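Cell wall binding protein cwp8 (Peptoclostridium difficile, PDB 5J6Q) probably anchors itself noncovalently to the cell wall through three CWB2 modules, as a member of the cell wall protein family associated with the S-layer. Local coordinates at residues A[400-405]-A[444-449]; A[419-424]-A[464-469]; A[23-28]-A[38-43]; A[2-7]-A[177-182]. One frame throughout, in Å; residues are numbered along the deposited sequence.

Interaction 1 of 4, residues A[400-405]-A[444-449]; sequences DRFETS and IIVTGN. With SO4 (sulfate ion), chain E.
Ser-405 faces the edge strand of a sheet and takes a backbone N-H from it: Val-446 N donates to Ser-405 OG over 3.0 Å, nearly straight at 169°. With chi1 at 78°, OG sits between the backbone N and the carbonyl carbon, from where it also donates to Phe-402 O one turn back, at 3.0 Å. The hydroxyl thus links the first turn of the helix to strand 444-447. Val-446 points at the helix and splits its branches. CG2 rests on Ser-405 CB, while CG1, anti to the backbone N, lies 3.9 Å from Arg-401 CG and equally near Phe-402 CD2. This is helix-on-sheet packing in a CWB2 module, whose parallel sheet and flanking helices relate it to the toprim fold; helix and strand run roughly antiparallel, at 157°. The Phe-402 ring carries Arg-401 CG over the centre of one face and reaches past Val-446, CE2 lying 3.3 Å from Thr-447 C. At the helix start, Asp-400 is the N-cap, its OD1 accepting from Glu-403 N. Arg-401 bends at its third torsion, which places NE, and grips a sulfate, probably from the crystallisation liquor: backbone N and NE both donate to O4, and NH1 reaches O2 at 2.7 Å.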
loop_
_atom_site.group_PDB
_atom_site.type_symbol
_atom_site.label_atom_id
_atom_site.label_comp_id
_atom_site.label_asym_id
_atom_site.label_seq_id
_atom_site.Cartn_x
_atom_site.Cartn_y
_atom_site.Cartn_z
ATOM N N ASP A 400 32.220 33.585 -2.642
ATOM C CA ASP A 400 30.767 33.634 -2.714
ATOM C C ASP A 400 30.281 32.648 -3.790
ATOM O O ASP A 400 31.096 31.979 -4.426
ATOM C CB ASP A 400 30.281 35.073 -3.000
ATOM C CG ASP A 400 30.938 35.758 -4.178
ATOM O OD1 ASP A 400 31.202 35.071 -5.206
ATOM O OD2 ASP A 400 31.178 36.981 -4.089
ATOM N N ARG A 401 28.964 32.573 -3.994
ATOM C CA ARG A 401 28.294 31.650 -4.919
ATOM C C ARG A 401 28.736 31.809 -6.346
ATOM O O ARG A 401 28.844 30.820 -7.088
ATOM C CB ARG A 401 26.781 31.879 -4.848
ATOM C CG ARG A 401 26.363 33.061 -5.700
ATOM C CD ARG A 401 24.950 33.432 -5.428
ATOM N NE ARG A 401 24.831 33.845 -4.051
ATOM C CZ ARG A 401 23.678 34.041 -3.435
ATOM N NH1 ARG A 401 23.661 34.453 -2.177
ATOM N NH2 ARG A 401 22.532 33.817 -4.059
ATOM N N PHE A 402 28.980 33.070 -6.739
ATOM C CA PHE A 402 29.393 33.401 -8.087
ATOM C C PHE A 402 30.724 32.731 -8.302
ATOM O O PHE A 402 30.964 32.138 -9.347
ATOM C CB PHE A 402 29.524 34.941 -8.278
ATOM C CG PHE A 402 28.283 35.704 -7.844
ATOM C CD1 PHE A 402 28.266 36.413 -6.650
ATOM C CD2 PHE A 402 27.125 35.692 -8.621
ATOM C CE1 PHE A 402 27.114 37.095 -6.237
ATOM C CE2 PHE A 402 25.985 36.375 -8.206
ATOM C CZ PHE A 402 25.988 37.072 -7.011
ATOM N N GLU A 403 31.591 32.837 -7.291
ATOM C CA GLU A 403 32.928 32.268 -7.365
ATOM C C GLU A 403 32.869 30.755 -7.251
ATOM O O GLU A 403 33.603 30.064 -7.952
ATOM C CB GLU A 403 33.811 32.852 -6.255
ATOM C CG GLU A 403 34.199 34.290 -6.540
ATOM C CD GLU A 403 35.004 34.901 -5.418
ATOM O OE1 GLU A 403 35.918 34.221 -4.894
ATOM O OE2 GLU A 403 34.719 36.060 -5.058
ATOM N N THR A 404 32.012 30.235 -6.379
ATOM C CA THR A 404 31.917 28.802 -6.270
ATOM C C THR A 404 31.479 28.199 -7.599
ATOM O O THR A 404 32.046 27.185 -8.002
ATOM C CB THR A 404 31.020 28.487 -5.112
ATOM O OG1 THR A 404 31.706 28.990 -3.939
ATOM C CG2 THR A 404 30.703 26.964 -4.998
ATOM N N SER A 405 30.552 28.842 -8.332
ATOM C CA SER A 405 30.088 28.234 -9.556
ATOM C C SER A 405 31.221 28.128 -10.533
ATOM O O SER A 405 31.342 27.098 -11.177
ATOM C CB SER A 405 28.874 28.973 -10.133
ATOM O OG SER A 405 29.150 30.186 -10.824
ATOM N N ILE A 444 26.922 25.631 -15.158
ATOM C CA ILE A 444 25.880 26.543 -14.843
ATOM C C ILE A 444 26.625 27.642 -14.178
ATOM O O ILE A 444 27.095 27.469 -13.057
ATOM C CB ILE A 444 24.835 25.911 -13.874
ATOM C CG1 ILE A 444 23.938 24.886 -14.619
ATOM C CG2 ILE A 444 24.008 27.008 -13.260
ATOM C CD1 ILE A 444 23.129 24.018 -13.606
ATOM N N ILE A 445 26.706 28.784 -14.841
ATOM C CA ILE A 445 27.475 29.872 -14.298
ATOM C C ILE A 445 26.507 30.807 -13.670
ATOM O O ILE A 445 25.514 31.183 -14.302
ATOM C CB ILE A 445 28.268 30.510 -15.485
ATOM C CG1 ILE A 445 29.220 29.445 -16.142
ATOM C CG2 ILE A 445 29.045 31.719 -14.979
ATOM C CD1 ILE A 445 30.210 28.825 -15.098
ATOM N N VAL A 446 26.775 31.163 -12.455
ATOM C CA VAL A 446 25.955 32.057 -11.676
ATOM C C VAL A 446 26.675 33.423 -11.740
ATOM O O VAL A 446 27.880 33.452 -11.481
ATOM C CB VAL A 446 25.912 31.517 -10.256
ATOM C CG1 VAL A 446 25.081 32.419 -9.351
ATOM C CG2 VAL A 446 25.366 30.091 -10.239
ATOM N N THR A 447 25.941 34.548 -12.037
ATOM C CA THR A 447 26.603 35.845 -12.152
ATOM C C THR A 447 25.852 36.969 -11.415
ATOM O O THR A 447 24.630 36.897 -11.178
ATOM C CB THR A 447 26.780 36.183 -13.659
ATOM O OG1 THR A 447 27.612 37.360 -13.776
ATOM C CG2 THR A 447 25.434 36.438 -14.361
ATOM N N GLY A 448 26.615 38.002 -11.027
ATOM C CA GLY A 448 26.057 39.146 -10.337
ATOM C C GLY A 448 25.680 40.118 -11.421
ATOM O O GLY A 448 25.525 39.723 -12.571
ATOM N N ASN A 449 25.551 41.388 -11.066
ATOM C CA ASN A 449 25.159 42.414 -12.029
ATOM C C ASN A 449 26.061 42.499 -13.240
ATOM O O ASN A 449 25.610 42.897 -14.310
ATOM C CB ASN A 449 25.092 43.749 -11.332
ATOM C CG ASN A 449 23.787 43.848 -10.619
ATOM O OD1 ASN A 449 23.744 44.198 -9.434
ATOM N ND2 ASN A 449 22.679 43.492 -11.269
HETATM S S SO4 E . 27.044 34.246 -0.808
HETATM O O1 SO4 E . 27.484 35.665 -0.727
HETATM O O2 SO4 E . 25.661 34.091 -0.361
HETATM O O3 SO4 E . 27.862 33.465 0.068
HETATM O O4 SO4 E . 27.201 33.840 -2.209
#

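Interaction 2 of 4, residues A[419-424]-A[464-469]; sequences AFVVGG and LEIVGG
Phe-420 lays its ring alongside the side chain of Glu-465, both pointing the same way from the sheet, with ring and carboxylate planes only 14° apart. The touching is done by the CE2 side of the ring, 3.6 Å from Glu-465 CB, while the carboxylate goes on past it. Val-467 CG2 comes against the same flank of the ring at CD2, 4.1 Å away, so that this flank of Phe-420 settles into the groove formed by the stem of Glu-465 and a valine branch. Further along, Val-422 and Val-467 lie side by side, CG1 of the first on CB of the second. On the face bearing Ala-419, Val-421, Leu-464 and Ile-466, Leu-464 brings its CD2 against the small Ala-419, 3.5 Å from CB, closer than usual van der Waals contact. Ile-466 CG2 fits over Val-421 O at 3.5 Å and touches Val-421 CG1 more loosely. Underneath runs a parallel ladder in which Glu-465 N donates to Ala-419 O, Val-421 N to Glu-465 O (2.8 Å) and Val-467 N to Val-421 O. Where the strands part, a water accepts from Gly-423 N; its very short approach to Val-467 O is doubtful. Strand 418-423 lies inside the four-stranded parallel sheet, with strand 444-447 on its other flank; Leu-459 of helix 453-459 and Leu-481 of helix 475-484 cover the Ala-419 face, and Ile-433 packs against Phe-420.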
loop_
_atom_site.group_PDB
_atom_site.type_symbol
_atom_site.label_atom_id
_atom_site.label_comp_id
_atom_site.label_asym_id
_atom_site.label_seq_id
_atom_site.Cartn_x
_atom_site.Cartn_y
_atom_site.Cartn_z
ATOM N N ALA A 419 26.873 26.020 -22.164
ATOM C CA ALA A 419 26.984 26.560 -20.831
ATOM C C ALA A 419 25.732 27.407 -20.543
ATOM O O ALA A 419 25.128 27.966 -21.463
ATOM C CB ALA A 419 28.238 27.372 -20.691
ATOM N N PHE A 420 25.332 27.456 -19.278
ATOM C CA PHE A 420 24.101 28.136 -18.876
ATOM C C PHE A 420 24.414 29.280 -17.988
ATOM O O PHE A 420 25.314 29.142 -17.169
ATOM C CB PHE A 420 23.184 27.157 -18.085
ATOM C CG PHE A 420 22.478 26.256 -19.035
ATOM C CD1 PHE A 420 22.874 24.937 -19.186
ATOM C CD2 PHE A 420 21.466 26.741 -19.853
ATOM C CE1 PHE A 420 22.277 24.138 -20.132
ATOM C CE2 PHE A 420 20.868 25.923 -20.804
ATOM C CZ PHE A 420 21.278 24.637 -20.936
ATOM N N VAL A 421 23.689 30.384 -18.100
ATOM C CA VAL A 421 23.952 31.539 -17.219
ATOM C C VAL A 421 22.729 31.906 -16.502
ATOM O O VAL A 421 21.679 32.052 -17.108
ATOM C CB VAL A 421 24.485 32.786 -17.985
ATOM C CG1 VAL A 421 24.263 34.052 -17.157
ATOM C CG2 VAL A 421 25.967 32.607 -18.265
ATOM N N VAL A 422 22.843 32.084 -15.185
ATOM C CA VAL A 422 21.675 32.362 -14.325
ATOM C C VAL A 422 22.083 33.386 -13.323
ATOM O O VAL A 422 23.294 33.559 -13.111
ATOM C CB VAL A 422 21.235 30.992 -13.636
ATOM C CG1 VAL A 422 21.106 29.859 -14.703
ATOM C CG2 VAL A 422 22.255 30.566 -12.577
ATOM N N GLY A 423 21.141 34.005 -12.631
ATOM C CA GLY A 423 21.495 35.035 -11.652
ATOM C C GLY A 423 21.664 34.510 -10.243
ATOM O O GLY A 423 21.103 33.495 -9.835
ATOM N N GLY A 424 22.465 35.210 -9.462
ATOM C CA GLY A 424 22.735 34.784 -8.112
ATOM C C GLY A 424 21.470 34.773 -7.288
ATOM O O GLY A 424 21.430 34.176 -6.235
ATOM N N LEU A 464 26.101 29.704 -25.417
ATOM C CA LEU A 464 25.508 30.003 -24.136
ATOM C C LEU A 464 23.980 30.192 -24.161
ATOM O O LEU A 464 23.386 30.541 -25.179
ATOM C CB LEU A 464 26.204 31.292 -23.609
ATOM C CG LEU A 464 27.738 31.205 -23.599
ATOM C CD1 LEU A 464 28.413 32.594 -23.595
ATOM C CD2 LEU A 464 28.150 30.407 -22.380
ATOM N N GLU A 465 23.344 29.946 -23.020
ATOM C CA GLU A 465 21.892 30.108 -22.880
ATOM C C GLU A 465 21.655 30.751 -21.524
ATOM O O GLU A 465 22.324 30.399 -20.552
ATOM C CB GLU A 465 21.167 28.752 -23.002
ATOM C CG GLU A 465 19.655 28.846 -22.856
ATOM C CD GLU A 465 18.895 28.659 -24.179
ATOM O OE1 GLU A 465 18.126 29.565 -24.530
ATOM O OE2 GLU A 465 19.050 27.624 -24.858
ATOM N N ILE A 466 20.750 31.721 -21.469
ATOM C CA ILE A 466 20.435 32.387 -20.213
ATOM C C ILE A 466 19.096 31.886 -19.675
ATOM O O ILE A 466 18.172 31.698 -20.471
ATOM C CB ILE A 466 20.383 33.906 -20.428
ATOM C CG1 ILE A 466 21.625 34.367 -21.226
ATOM C CG2 ILE A 466 20.335 34.582 -19.068
ATOM C CD1 ILE A 466 21.764 35.892 -21.343
ATOM N N VAL A 467 18.997 31.696 -18.347
ATOM C CA VAL A 467 17.778 31.201 -17.694
ATOM C C VAL A 467 17.448 32.208 -16.587
ATOM O O VAL A 467 18.157 32.304 -15.595
ATOM C CB VAL A 467 17.918 29.732 -17.153
ATOM C CG1 VAL A 467 16.596 29.281 -16.490
ATOM C CG2 VAL A 467 18.241 28.766 -18.291
ATOM N N GLY A 468 16.357 32.963 -16.761
ATOM C CA GLY A 468 15.988 33.992 -15.795
ATOM C C GLY A 468 15.670 35.269 -16.589
ATOM O O GLY A 468 16.126 35.439 -17.720
ATOM N N GLY A 469 14.859 36.137 -16.016
ATOM C CA GLY A 469 14.505 37.398 -16.652
ATOM C C GLY A 469 15.616 38.430 -16.481
ATOM O O GLY A 469 16.649 38.163 -15.860
HETATM O O HOH W 1 18.243 33.265 -13.287
#

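Interaction 3 of 4, residues A[23-28]-A[38-43]; sequences LEVKFE and DRVYDI
Val-25 O and Asp-38 O each receive one backbone N-H across this contact. Val-40 N reaches Val-25 O at 2.9 Å, and Phe-27 N reaches Asp-38 O at 3.1 Å; together the two bonds make a single bridge at Lys-26 and Arg-39. Asp-38 O also lies 3.3 Å from Lys-26 CA, a CA-H...O contact. Arg-39 spends its polar end elsewhere: the extended chain carries the guanidinium to Leu-50 O, bonded by NH2, and more weakly by NH1 to Thr-51 O, while its own carbonyl accepts from Lys-76 NZ. One face of that guanidinium is covered by Leu-23 CD2, centred 3.5 Å above the plane. Asp-38 OD2 is taken by Asn-35 N. Lys-26 NZ turns back on its own segment, giving a weak bond to Leu-23 O and a long salt bridge to Glu-24. Between the polar groups, CG1 of Val-40 stands 3.5 Å from the Phe-27 ring centroid, only 7° off the normal, a CH-pi contact, and its CG2 meets Val-25 CG1. This is a helix-to-strand connection, in which the chain leaving helix 13-24 is pinned to the residues leading into strand 41-45 of a mixed sheet.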
loop_
_atom_site.group_PDB
_atom_site.type_symbol
_atom_site.label_atom_id
_atom_site.label_comp_id
_atom_site.label_asym_id
_atom_site.label_seq_id
_atom_site.Cartn_x
_atom_site.Cartn_y
_atom_site.Cartn_z
ATOM N N LEU A 23 -16.486 -26.407 25.308
ATOM C CA LEU A 23 -16.411 -27.864 25.569
ATOM C C LEU A 23 -17.147 -28.217 26.886
ATOM O O LEU A 23 -17.525 -29.359 27.067
ATOM C CB LEU A 23 -14.931 -28.318 25.718
ATOM C CG LEU A 23 -14.136 -28.251 24.439
ATOM C CD1 LEU A 23 -12.657 -28.593 24.659
ATOM C CD2 LEU A 23 -14.756 -29.246 23.461
ATOM N N GLU A 24 -17.338 -27.243 27.821
ATOM C CA GLU A 24 -18.024 -27.667 29.041
ATOM C C GLU A 24 -19.542 -27.773 28.883
ATOM O O GLU A 24 -20.161 -28.510 29.662
ATOM C CB GLU A 24 -17.620 -26.740 30.193
ATOM C CG GLU A 24 -16.166 -26.991 30.570
ATOM C CD GLU A 24 -15.811 -28.493 30.466
ATOM O OE1 GLU A 24 -15.218 -28.955 29.436
ATOM O OE2 GLU A 24 -16.141 -29.221 31.389
ATOM N N VAL A 25 -20.143 -27.095 27.852
ATOM C CA VAL A 25 -21.592 -27.143 27.692
ATOM C C VAL A 25 -22.068 -28.540 27.292
ATOM O O VAL A 25 -21.772 -29.022 26.175
ATOM C CB VAL A 25 -22.018 -26.063 26.673
ATOM C CG1 VAL A 25 -23.532 -26.020 26.579
ATOM C CG2 VAL A 25 -21.484 -24.678 27.094
ATOM N N LYS A 26 -22.798 -29.199 28.198
ATOM C CA LYS A 26 -23.307 -30.536 27.929
ATOM C C LYS A 26 -24.857 -30.561 28.052
ATOM O O LYS A 26 -25.457 -29.611 28.589
ATOM C CB LYS A 26 -22.716 -31.537 28.939
ATOM C CG LYS A 26 -21.488 -32.260 28.390
ATOM C CD LYS A 26 -20.234 -31.461 28.469
ATOM C CE LYS A 26 -19.016 -32.381 28.573
ATOM N NZ LYS A 26 -17.941 -31.745 29.378
ATOM N N PHE A 27 -25.464 -31.640 27.569
ATOM C CA PHE A 27 -26.893 -31.835 27.626
ATOM C C PHE A 27 -27.190 -32.371 29.026
ATOM O O PHE A 27 -26.504 -33.299 29.449
ATOM C CB PHE A 27 -27.340 -32.881 26.606
ATOM C CG PHE A 27 -27.362 -32.358 25.196
ATOM C CD1 PHE A 27 -26.428 -32.785 24.273
ATOM C CD2 PHE A 27 -28.299 -31.409 24.804
ATOM C CE1 PHE A 27 -26.427 -32.276 22.980
ATOM C CE2 PHE A 27 -28.288 -30.903 23.504
ATOM C CZ PHE A 27 -27.355 -31.340 22.602
ATOM N N GLU A 28 -28.155 -31.767 29.735
ATOM C CA GLU A 28 -28.556 -32.239 31.046
ATOM C C GLU A 28 -29.775 -33.163 30.887
ATOM O O GLU A 28 -30.017 -34.028 31.715
ATOM C CB GLU A 28 -28.805 -31.023 31.932
ATOM C CG GLU A 28 -27.522 -30.211 32.035
ATOM C CD GLU A 28 -27.662 -28.953 32.863
ATOM O OE1 GLU A 28 -28.350 -28.005 32.413
ATOM O OE2 GLU A 28 -27.071 -28.916 33.958
ATOM N N ASP A 38 -23.654 -35.522 26.675
ATOM C CA ASP A 38 -22.948 -35.376 25.403
ATOM C C ASP A 38 -22.564 -33.892 25.295
ATOM O O ASP A 38 -23.332 -33.041 25.841
ATOM C CB ASP A 38 -23.896 -35.703 24.249
ATOM C CG ASP A 38 -23.851 -37.136 23.823
ATOM O OD1 ASP A 38 -23.156 -37.937 24.497
ATOM O OD2 ASP A 38 -24.512 -37.472 22.818
ATOM N N ARG A 39 -21.418 -33.538 24.659
ATOM C CA ARG A 39 -21.215 -32.105 24.494
ATOM C C ARG A 39 -22.276 -31.522 23.521
ATOM O O ARG A 39 -22.769 -32.219 22.620
ATOM C CB ARG A 39 -19.870 -31.704 23.873
ATOM C CG ARG A 39 -18.655 -32.340 24.538
ATOM C CD ARG A 39 -17.546 -32.441 23.477
ATOM N NE ARG A 39 -16.268 -32.605 24.149
ATOM C CZ ARG A 39 -15.076 -32.721 23.566
ATOM N NH1 ARG A 39 -13.986 -32.884 24.308
ATOM N NH2 ARG A 39 -14.963 -32.665 22.229
ATOM N N VAL A 40 -22.571 -30.245 23.702
ATOM C CA VAL A 40 -23.527 -29.605 22.808
ATOM C C VAL A 40 -22.776 -28.973 21.631
ATOM O O VAL A 40 -23.415 -28.712 20.621
ATOM C CB VAL A 40 -24.472 -28.584 23.463
ATOM C CG1 VAL A 40 -25.377 -29.020 24.634
ATOM C CG2 VAL A 40 -24.317 -27.111 23.170
ATOM N N TYR A 41 -21.465 -28.714 21.751
ATOM C CA TYR A 41 -20.754 -28.202 20.588
ATOM C C TYR A 41 -19.940 -29.315 20.023
ATOM O O TYR A 41 -19.322 -30.095 20.773
ATOM C CB TYR A 41 -19.876 -26.995 20.913
ATOM C CG TYR A 41 -20.753 -25.833 21.316
ATOM C CD1 TYR A 41 -20.806 -25.407 22.631
ATOM C CD2 TYR A 41 -21.555 -25.186 20.377
ATOM C CE1 TYR A 41 -21.641 -24.352 23.019
ATOM C CE2 TYR A 41 -22.395 -24.136 20.745
ATOM C CZ TYR A 41 -22.435 -23.728 22.067
ATOM O OH TYR A 41 -23.272 -22.695 22.421
ATOM N N ASP A 42 -19.983 -29.430 18.681
ATOM C CA ASP A 42 -19.231 -30.417 17.973
ATOM C C ASP A 42 -17.958 -29.617 17.543
ATOM O O ASP A 42 -18.004 -28.681 16.719
ATOM C CB ASP A 42 -20.076 -30.966 16.780
ATOM C CG ASP A 42 -19.237 -31.867 15.912
ATOM O OD1 ASP A 42 -18.103 -32.121 16.287
ATOM O OD2 ASP A 42 -19.729 -32.318 14.824
ATOM N N ILE A 43 -16.824 -29.954 18.134
ATOM C CA ILE A 43 -15.658 -29.178 17.840
ATOM C C ILE A 43 -14.486 -30.018 17.282
ATOM O O ILE A 43 -14.140 -31.035 17.843
ATOM C CB ILE A 43 -15.197 -28.520 19.072
ATOM C CG1 ILE A 43 -16.399 -27.735 19.726
ATOM C CG2 ILE A 43 -14.014 -27.665 18.771
ATOM C CD1 ILE A 43 -15.909 -26.695 20.767
#

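Interaction 4 of 4, residues A[2-7]-A[177-182]; sequences DKNYTV and LHTVTV
His-178, Asn-4 and Val-180 account for much of the surface buried between these parallel segments. His-178 sets its ring beside the start of the chain: CD2 lies 3.4 Å from Lys-3 N, and NE2 is near Asp-2 CB, although Asp-2 and Lys-3 are poorly ordered. Asn-4 crosses His-178 at about a right angle, its ND2 at the edge of the imidazole and its amide plane turned 48° from the ring. Its OD1 accepts from Thr-179 N at 2.9 Å, with the donor well above the amide plane and the bond bent to 139°. Chi1 of Asn-4 (-51°) puts CG anti to the carbonyl carbon, on the side from which OD1 meets Thr-179 N, and a side chain thus takes up a backbone N-H. Further along, Thr-181 N donates to Tyr-5 O at 2.9 Å and Val-7 N to Thr-181 O at 3.1 Å. A water donates to both Tyr-5 O and Thr-179 O and also bonds Thr-181 OG1. Val-180 sets both methyls against Tyr-5, CG1 on CE1 at 3.6 Å and CG2 over the ring face, a CH-pi contact. Val-7 adds CG2 against Val-182 CG2, 3.8 Å away. Leu-15 of helix 13-24 covers the Tyr-5 and Val-180 face, and strand 68-75 flanks strand 178-183 on its other side. The chemistry therefore changes along the pair, from side-chain contacts of Asn-4 and His-178 at the exposed, poorly ordered start to backbone bonds, a water on the ladder and valine packing where the N-terminal strand joins the sheet as its edge.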
loop_
_atom_site.group_PDB
_atom_site.type_symbol
_atom_site.label_atom_id
_atom_site.label_comp_id
_atom_site.label_asym_id
_atom_site.label_seq_id
_atom_site.Cartn_x
_atom_site.Cartn_y
_atom_site.Cartn_z
ATOM N N ASP A 2 -20.383 -15.523 16.782
ATOM C CA ASP A 2 -20.716 -16.211 15.539
ATOM C C ASP A 2 -20.044 -15.626 14.298
ATOM O O ASP A 2 -20.560 -14.677 13.711
ATOM C CB ASP A 2 -22.248 -16.194 15.332
ATOM C CG ASP A 2 -22.943 -14.955 15.873
ATOM O OD1 ASP A 2 -22.417 -13.839 15.673
ATOM O OD2 ASP A 2 -24.014 -15.105 16.495
ATOM N N LYS A 3 -18.898 -16.196 13.886
ATOM C CA LYS A 3 -18.211 -15.724 12.685
ATOM C C LYS A 3 -16.993 -16.557 12.321
ATOM O O LYS A 3 -16.418 -17.238 13.167
ATOM C CB LYS A 3 -17.779 -14.250 12.827
ATOM C CG LYS A 3 -18.155 -13.390 11.609
ATOM C CD LYS A 3 -19.175 -14.098 10.715
ATOM C CE LYS A 3 -19.450 -13.388 9.421
ATOM N NZ LYS A 3 -20.422 -14.170 8.612
ATOM N N ASN A 4 -16.617 -16.504 11.037
ATOM C CA ASN A 4 -15.465 -17.237 10.516
ATOM C C ASN A 4 -14.294 -16.299 10.225
ATOM O O ASN A 4 -14.353 -15.514 9.279
ATOM C CB ASN A 4 -15.860 -17.960 9.239
ATOM C CG ASN A 4 -17.101 -18.795 9.393
ATOM O OD1 ASN A 4 -17.055 -20.001 9.144
ATOM N ND2 ASN A 4 -18.217 -18.265 9.903
ATOM N N TYR A 5 -13.231 -16.379 11.029
ATOM C CA TYR A 5 -12.074 -15.509 10.848
ATOM C C TYR A 5 -10.717 -16.238 11.009
ATOM O O TYR A 5 -10.683 -17.471 11.150
ATOM C CB TYR A 5 -12.152 -14.378 11.874
ATOM C CG TYR A 5 -12.258 -14.933 13.279
ATOM C CD1 TYR A 5 -11.132 -15.089 14.065
ATOM C CD2 TYR A 5 -13.480 -15.308 13.806
ATOM C CE1 TYR A 5 -11.213 -15.609 15.352
ATOM C CE2 TYR A 5 -13.580 -15.834 15.092
ATOM C CZ TYR A 5 -12.444 -15.979 15.856
ATOM O OH TYR A 5 -12.522 -16.503 17.122
ATOM N N THR A 6 -9.622 -15.449 11.052
ATOM C CA THR A 6 -8.298 -15.959 11.142
ATOM C C THR A 6 -7.520 -15.243 12.187
ATOM O O THR A 6 -7.577 -14.027 12.299
ATOM C CB THR A 6 -7.702 -15.866 9.717
ATOM O OG1 THR A 6 -8.622 -16.537 8.842
ATOM C CG2 THR A 6 -6.357 -16.474 9.610
ATOM N N VAL A 7 -6.790 -15.985 12.987
ATOM C CA VAL A 7 -5.985 -15.391 14.039
ATOM C C VAL A 7 -4.666 -15.948 13.930
ATOM O O VAL A 7 -4.501 -17.029 13.399
ATOM C CB VAL A 7 -6.514 -15.702 15.492
ATOM C CG1 VAL A 7 -7.798 -14.926 15.766
ATOM C CG2 VAL A 7 -6.780 -17.206 15.655
ATOM N N LEU A 177 -21.863 -24.387 11.059
ATOM C CA LEU A 177 -20.409 -24.650 11.145
ATOM C C LEU A 177 -19.592 -23.359 11.027
ATOM O O LEU A 177 -19.575 -22.805 9.929
ATOM C CB LEU A 177 -20.089 -25.563 9.935
ATOM C CG LEU A 177 -18.709 -26.235 9.775
ATOM C CD1 LEU A 177 -17.653 -25.187 9.508
ATOM C CD2 LEU A 177 -18.330 -27.112 10.928
ATOM N N HIS A 178 -18.940 -22.869 12.124
ATOM C CA HIS A 178 -18.072 -21.673 12.077
ATOM C C HIS A 178 -16.583 -22.158 12.035
ATOM O O HIS A 178 -16.254 -23.140 12.692
ATOM C CB HIS A 178 -18.241 -20.733 13.301
ATOM C CG HIS A 178 -19.639 -20.261 13.513
ATOM N ND1 HIS A 178 -20.514 -20.890 14.377
ATOM C CD2 HIS A 178 -20.311 -19.208 12.980
ATOM C CE1 HIS A 178 -21.662 -20.228 14.354
ATOM N NE2 HIS A 178 -21.570 -19.212 13.522
ATOM N N THR A 179 -15.697 -21.463 11.314
ATOM C CA THR A 179 -14.337 -21.902 11.173
ATOM C C THR A 179 -13.402 -20.850 11.521
ATOM O O THR A 179 -13.533 -19.696 11.062
ATOM C CB THR A 179 -14.051 -22.325 9.722
ATOM O OG1 THR A 179 -14.880 -23.438 9.453
ATOM C CG2 THR A 179 -12.561 -22.703 9.508
ATOM N N VAL A 180 -12.431 -21.229 12.318
ATOM C CA VAL A 180 -11.459 -20.274 12.690
ATOM C C VAL A 180 -10.172 -20.851 12.186
ATOM O O VAL A 180 -9.800 -22.004 12.506
ATOM C CB VAL A 180 -11.436 -20.093 14.239
ATOM C CG1 VAL A 180 -10.373 -19.076 14.634
ATOM C CG2 VAL A 180 -12.831 -19.698 14.759
ATOM N N THR A 181 -9.460 -20.081 11.457
ATOM C CA THR A 181 -8.220 -20.602 10.906
ATOM C C THR A 181 -7.195 -20.063 11.730
ATOM O O THR A 181 -7.300 -18.878 12.059
ATOM C CB THR A 181 -8.104 -20.146 9.430
ATOM O OG1 THR A 181 -9.286 -20.651 8.758
ATOM C CG2 THR A 181 -6.820 -20.615 8.784
ATOM N N VAL A 182 -6.208 -20.888 12.122
ATOM C CA VAL A 182 -5.135 -20.399 12.977
ATOM C C VAL A 182 -3.874 -20.527 12.202
ATOM O O VAL A 182 -3.606 -21.633 11.705
ATOM C CB VAL A 182 -5.021 -21.181 14.345
ATOM C CG1 VAL A 182 -3.778 -20.731 15.072
ATOM C CG2 VAL A 182 -6.250 -20.902 15.233
HETATM O O HOH W 2 -11.987 -19.297 9.023
#

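In the fold
Interactions 1 and 2 belong to one CWB2 module and touch: strands 444-447 and 418-423 are sheet neighbours, and Ile-445 N and O probably bond Phe-420 O and Val-422 N. Both are buried, but interaction 1 sets a helix on the sheet through a serine hydroxyl and apolar branches, while interaction 2 is a backbone ladder inside it. Interactions 3 and 4 lie across the chain's centre, their centres about 87 and 70 Å, respectively, from that of interaction 1. They share a mixed sheet, interaction 3 nested in the loop closed by interaction 4. Interaction 3 is partly buried, with two backbone bonds and a CH-pi contact; interaction 4 is a surface contact, with polar side chains and water.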